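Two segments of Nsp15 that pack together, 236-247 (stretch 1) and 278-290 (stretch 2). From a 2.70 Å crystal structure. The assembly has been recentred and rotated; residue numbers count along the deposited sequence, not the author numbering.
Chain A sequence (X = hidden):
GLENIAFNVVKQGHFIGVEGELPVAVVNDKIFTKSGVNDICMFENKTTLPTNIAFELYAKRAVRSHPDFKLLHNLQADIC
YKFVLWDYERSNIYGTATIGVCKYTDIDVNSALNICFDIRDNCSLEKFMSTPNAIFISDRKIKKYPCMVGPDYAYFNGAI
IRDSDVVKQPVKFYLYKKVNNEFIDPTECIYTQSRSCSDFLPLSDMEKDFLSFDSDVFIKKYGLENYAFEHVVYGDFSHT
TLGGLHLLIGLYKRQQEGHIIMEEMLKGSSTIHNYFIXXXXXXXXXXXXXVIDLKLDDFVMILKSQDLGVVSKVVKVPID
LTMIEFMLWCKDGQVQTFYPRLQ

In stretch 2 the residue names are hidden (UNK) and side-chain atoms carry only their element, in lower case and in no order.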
# COMPACT_ATOMS: atom_id res chain seq x y z
N ASP A 236 37.91 24.28 -3.02
CA ASP A 236 37.81 25.50 -3.81
C ASP A 236 36.34 25.70 -4.24
O ASP A 236 35.77 24.85 -4.96
CB ASP A 236 38.71 25.36 -5.01
CG ASP A 236 38.70 26.55 -5.90
OD1 ASP A 236 37.97 27.54 -5.65
OD2 ASP A 236 39.45 26.48 -6.88
N PHE A 237 35.76 26.81 -3.79
CA PHE A 237 34.37 27.18 -4.04
C PHE A 237 34.27 28.44 -4.90
O PHE A 237 33.20 29.07 -4.94
CB PHE A 237 33.66 27.38 -2.69
CG PHE A 237 33.96 26.29 -1.71
CD1 PHE A 237 33.17 25.14 -1.67
CD2 PHE A 237 35.07 26.37 -0.88
CE1 PHE A 237 33.47 24.10 -0.80
CE2 PHE A 237 35.37 25.34 -0.01
CZ PHE A 237 34.58 24.20 0.03
N SER A 238 35.36 28.79 -5.60
CA SER A 238 35.39 29.96 -6.50
C SER A 238 34.84 29.68 -7.92
O SER A 238 34.57 30.61 -8.67
CB SER A 238 36.82 30.50 -6.63
OG SER A 238 37.57 29.62 -7.47
N HIS A 239 34.65 28.42 -8.27
CA HIS A 239 34.27 28.03 -9.63
C HIS A 239 32.89 27.41 -9.71
O HIS A 239 32.31 26.98 -8.70
CB HIS A 239 35.29 27.05 -10.19
CG HIS A 239 36.59 27.68 -10.47
ND1 HIS A 239 37.67 27.56 -9.62
CD2 HIS A 239 36.98 28.50 -11.48
CE1 HIS A 239 38.68 28.26 -10.11
NE2 HIS A 239 38.29 28.83 -11.24
N THR A 240 32.38 27.37 -10.93
CA THR A 240 31.07 26.81 -11.20
C THR A 240 30.99 25.36 -10.70
O THR A 240 29.96 24.93 -10.17
CB THR A 240 30.66 26.95 -12.70
OG1 THR A 240 29.43 26.28 -12.92
CG2 THR A 240 31.70 26.32 -13.66
N THR A 241 32.08 24.60 -10.84
CA THR A 241 32.09 23.28 -10.24
C THR A 241 33.02 23.30 -9.04
O THR A 241 34.17 23.68 -9.15
CB THR A 241 32.42 22.11 -11.21
OG1 THR A 241 33.63 22.41 -11.88
CG2 THR A 241 31.32 21.94 -12.25
N LEU A 242 32.45 22.93 -7.90
CA LEU A 242 33.14 22.79 -6.62
C LEU A 242 34.45 21.96 -6.76
O LEU A 242 34.41 20.78 -7.11
CB LEU A 242 32.16 22.15 -5.62
CG LEU A 242 32.45 22.20 -4.12
CD1 LEU A 242 31.16 22.22 -3.29
CD2 LEU A 242 33.37 21.05 -3.70
N GLY A 243 35.60 22.59 -6.49
CA GLY A 243 36.90 21.96 -6.65
C GLY A 243 37.38 21.18 -5.43
O GLY A 243 37.25 21.64 -4.30
N GLY A 244 37.95 20.01 -5.65
CA GLY A 244 38.52 19.21 -4.59
C GLY A 244 37.55 18.81 -3.49
O GLY A 244 36.43 18.35 -3.77
N LEU A 245 38.00 19.00 -2.25
CA LEU A 245 37.27 18.67 -1.04
C LEU A 245 37.02 17.15 -0.93
O LEU A 245 35.89 16.70 -0.92
CB LEU A 245 35.97 19.47 -0.96
CG LEU A 245 35.33 19.58 0.44
CD1 LEU A 245 36.07 20.53 1.38
CD2 LEU A 245 33.87 20.00 0.33
N HIS A 246 38.09 16.37 -0.83
CA HIS A 246 37.98 14.92 -0.83
C HIS A 246 38.24 14.28 0.55
O HIS A 246 38.21 13.05 0.70
CB HIS A 246 38.89 14.34 -1.92
CG HIS A 246 38.50 14.78 -3.30
ND1 HIS A 246 37.34 14.37 -3.93
CD2 HIS A 246 39.11 15.63 -4.17
CE1 HIS A 246 37.25 14.95 -5.11
NE2 HIS A 246 38.32 15.71 -5.29
N LEU A 247 38.46 15.11 1.57
CA LEU A 247 38.79 14.58 2.89
C LEU A 247 37.76 15.10 3.87
O LEU A 247 37.42 16.26 3.83
CB LEU A 247 40.20 14.98 3.29
CG LEU A 247 40.74 14.21 4.50
CD1 LEU A 247 41.13 12.80 4.09
CD2 LEU A 247 41.93 14.92 5.16
N UNK A 278 26.72 21.49 -2.69
CA UNK A 278 26.48 22.83 -3.18
C UNK A 278 26.91 23.81 -2.10
O UNK A 278 26.70 23.57 -0.92
c UNK A 278 24.75 24.25 -4.35
c UNK A 278 24.99 23.00 -3.51
o UNK A 278 24.52 21.85 -4.22
N UNK A 279 27.55 24.91 -2.51
CA UNK A 279 27.93 25.99 -1.58
C UNK A 279 26.96 27.13 -1.84
O UNK A 279 26.74 27.52 -2.99
c UNK A 279 30.02 27.14 -0.66
c UNK A 279 29.80 28.66 -0.63
o UNK A 279 30.34 29.29 0.30
o UNK A 279 29.11 29.23 -1.51
c UNK A 279 29.36 26.42 -1.83
N UNK A 280 26.40 27.68 -0.76
CA UNK A 280 25.24 28.59 -0.89
C UNK A 280 25.58 30.09 -1.02
O UNK A 280 24.66 30.93 -1.13
o UNK A 280 24.83 28.46 1.53
c UNK A 280 23.65 26.91 0.10
c UNK A 280 24.21 28.32 0.23
N UNK A 281 26.86 30.45 -1.03
CA UNK A 281 27.25 31.79 -1.44
C UNK A 281 27.61 31.84 -2.91
O UNK A 281 27.21 32.74 -3.63
c UNK A 281 28.17 32.40 0.82
n UNK A 281 29.15 32.05 1.61
c UNK A 281 28.44 32.29 -0.65
o UNK A 281 27.08 32.80 1.24
N UNK A 282 28.37 30.87 -3.35
CA UNK A 282 28.98 30.92 -4.67
C UNK A 282 28.23 30.07 -5.68
O UNK A 282 28.52 30.09 -6.88
c UNK A 282 30.39 30.36 -4.58
c UNK A 282 31.13 30.98 -3.40
o UNK A 282 30.30 28.95 -4.38
N UNK A 283 27.29 29.29 -5.20
CA UNK A 283 26.56 28.37 -6.04
C UNK A 283 27.47 27.31 -6.67
O UNK A 283 27.07 26.62 -7.60
c UNK A 283 25.78 29.13 -7.10
N UNK A 284 28.69 27.16 -6.16
CA UNK A 284 29.57 26.12 -6.65
C UNK A 284 28.94 24.77 -6.26
O UNK A 284 28.38 24.60 -5.15
c UNK A 284 30.96 26.28 -6.05
N UNK A 285 29.01 23.81 -7.19
CA UNK A 285 28.42 22.52 -6.95
C UNK A 285 29.17 21.38 -7.64
O UNK A 285 29.82 21.58 -8.67
c UNK A 285 26.72 21.82 -8.68
c UNK A 285 26.93 22.46 -9.90
c UNK A 285 26.70 21.80 -11.10
c UNK A 285 26.29 20.52 -8.68
c UNK A 285 26.26 20.50 -11.08
c UNK A 285 26.06 19.86 -9.87
c UNK A 285 26.97 22.53 -7.40
N UNK A 286 29.06 20.19 -7.05
CA UNK A 286 29.59 18.99 -7.67
C UNK A 286 28.68 17.82 -7.37
O UNK A 286 28.48 17.48 -6.21
c UNK A 286 33.14 17.79 -8.01
c UNK A 286 31.64 17.55 -7.85
n UNK A 286 35.23 18.28 -6.63
c UNK A 286 33.86 17.67 -6.67
c UNK A 286 30.98 18.72 -7.17
N UNK A 287 28.16 17.18 -8.42
CA UNK A 287 27.23 16.06 -8.29
C UNK A 287 27.85 14.86 -7.62
O UNK A 287 27.15 14.11 -6.95
c UNK A 287 26.69 15.65 -9.65
N UNK A 288 29.16 14.66 -7.80
CA UNK A 288 29.86 13.50 -7.22
C UNK A 288 31.19 13.90 -6.62
O UNK A 288 32.21 13.89 -7.31
c UNK A 288 28.93 12.14 -9.13
c UNK A 288 30.53 11.08 -7.51
c UNK A 288 30.13 12.37 -8.24
N UNK A 289 31.17 14.22 -5.33
CA UNK A 289 32.37 14.58 -4.61
C UNK A 289 32.69 13.43 -3.70
O UNK A 289 32.00 13.23 -2.69
s UNK A 289 33.65 16.43 -2.92
c UNK A 289 32.15 15.86 -3.79
N UNK A 290 33.70 12.66 -4.06
CA UNK A 290 34.08 11.48 -3.30
C UNK A 290 34.89 11.88 -2.05
O UNK A 290 35.80 12.71 -2.11
c UNK A 290 34.87 10.53 -4.20
o UNK A 290 35.63 11.24 -5.17
O HOH W 1 27.36 26.17 -10.07

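Position 278 carries one carbon bearing an oxygen and a second carbon, a beta-branched hydroxyl side chain that points away from stretch 1; it is T278. At 279 three carbons run in a row and the third holds two oxygens, a carboxylate. Its second carbon lies 3.9 Å from F237 CD1, and the residue is E279. Position 280, out of reach of stretch 1, again has a carbon bearing one oxygen and one carbon, hence T280. At 281 two carbons end in one oxygen and one nitrogen, which is the carboxamide of N281; its backbone N donates to E279 OE1 at 2.6 Å.

Position 282 repeats the carbon with one oxygen and one carbon, this time pointing toward stretch 1 with its oxygen 3.0 Å from F237 O. This is T282. Its backbone N also donates to E279 OE1, at 2.6 Å, so the carboxylate gathers the turn. A single carbon at 283 gives A283, whose positive phi suits the bend; a water donates to its O and to T240 O, linking the two backbones. Position 284 also has one carbon, lying 3.1 Å from H239 O and 4.3 Å from L242 CB: A284. Its N donates to T282 OG1 at 3.0 Å.

One carbon followed by a six-carbon ring marks 285 as F285. CB points away from stretch 1, while the backbone faces it: L242 N donates to F285 O at 3.1 Å, and F285 N makes a weak bond to T240 O at 3.3 Å. At 286 four carbons in a row end in nitrogen, and that nitrogen lies 2.7 Å from L242 O and 3.1 Å from G244 O, donating to both; this is K286. The lone carbon at 287, where the chain turns a corner, is A287. Position 288 has one carbon carrying two others, V288, out of reach.

At 289 a carbon leads to a sulfur 3.0 Å from L245 O, which identifies C289. At 290 a carbon leads to an oxygen, 3.8 Å from H246 ND1: S290. H246 ND1 donates to S290 O at 2.9 Å, and this acceptor sits near the plane of the imidazole.

The contact, burying 666 Å² in all, thus rests largely on main-chain polar groups. F237, L242 and A284 supply apolar packing, the K286 ammonium ties together the carbonyls of L242 and G244, and H246 fastens the far end to the backbone of S290.

Stretch 2 278-290: TETNTAAFKAVCS
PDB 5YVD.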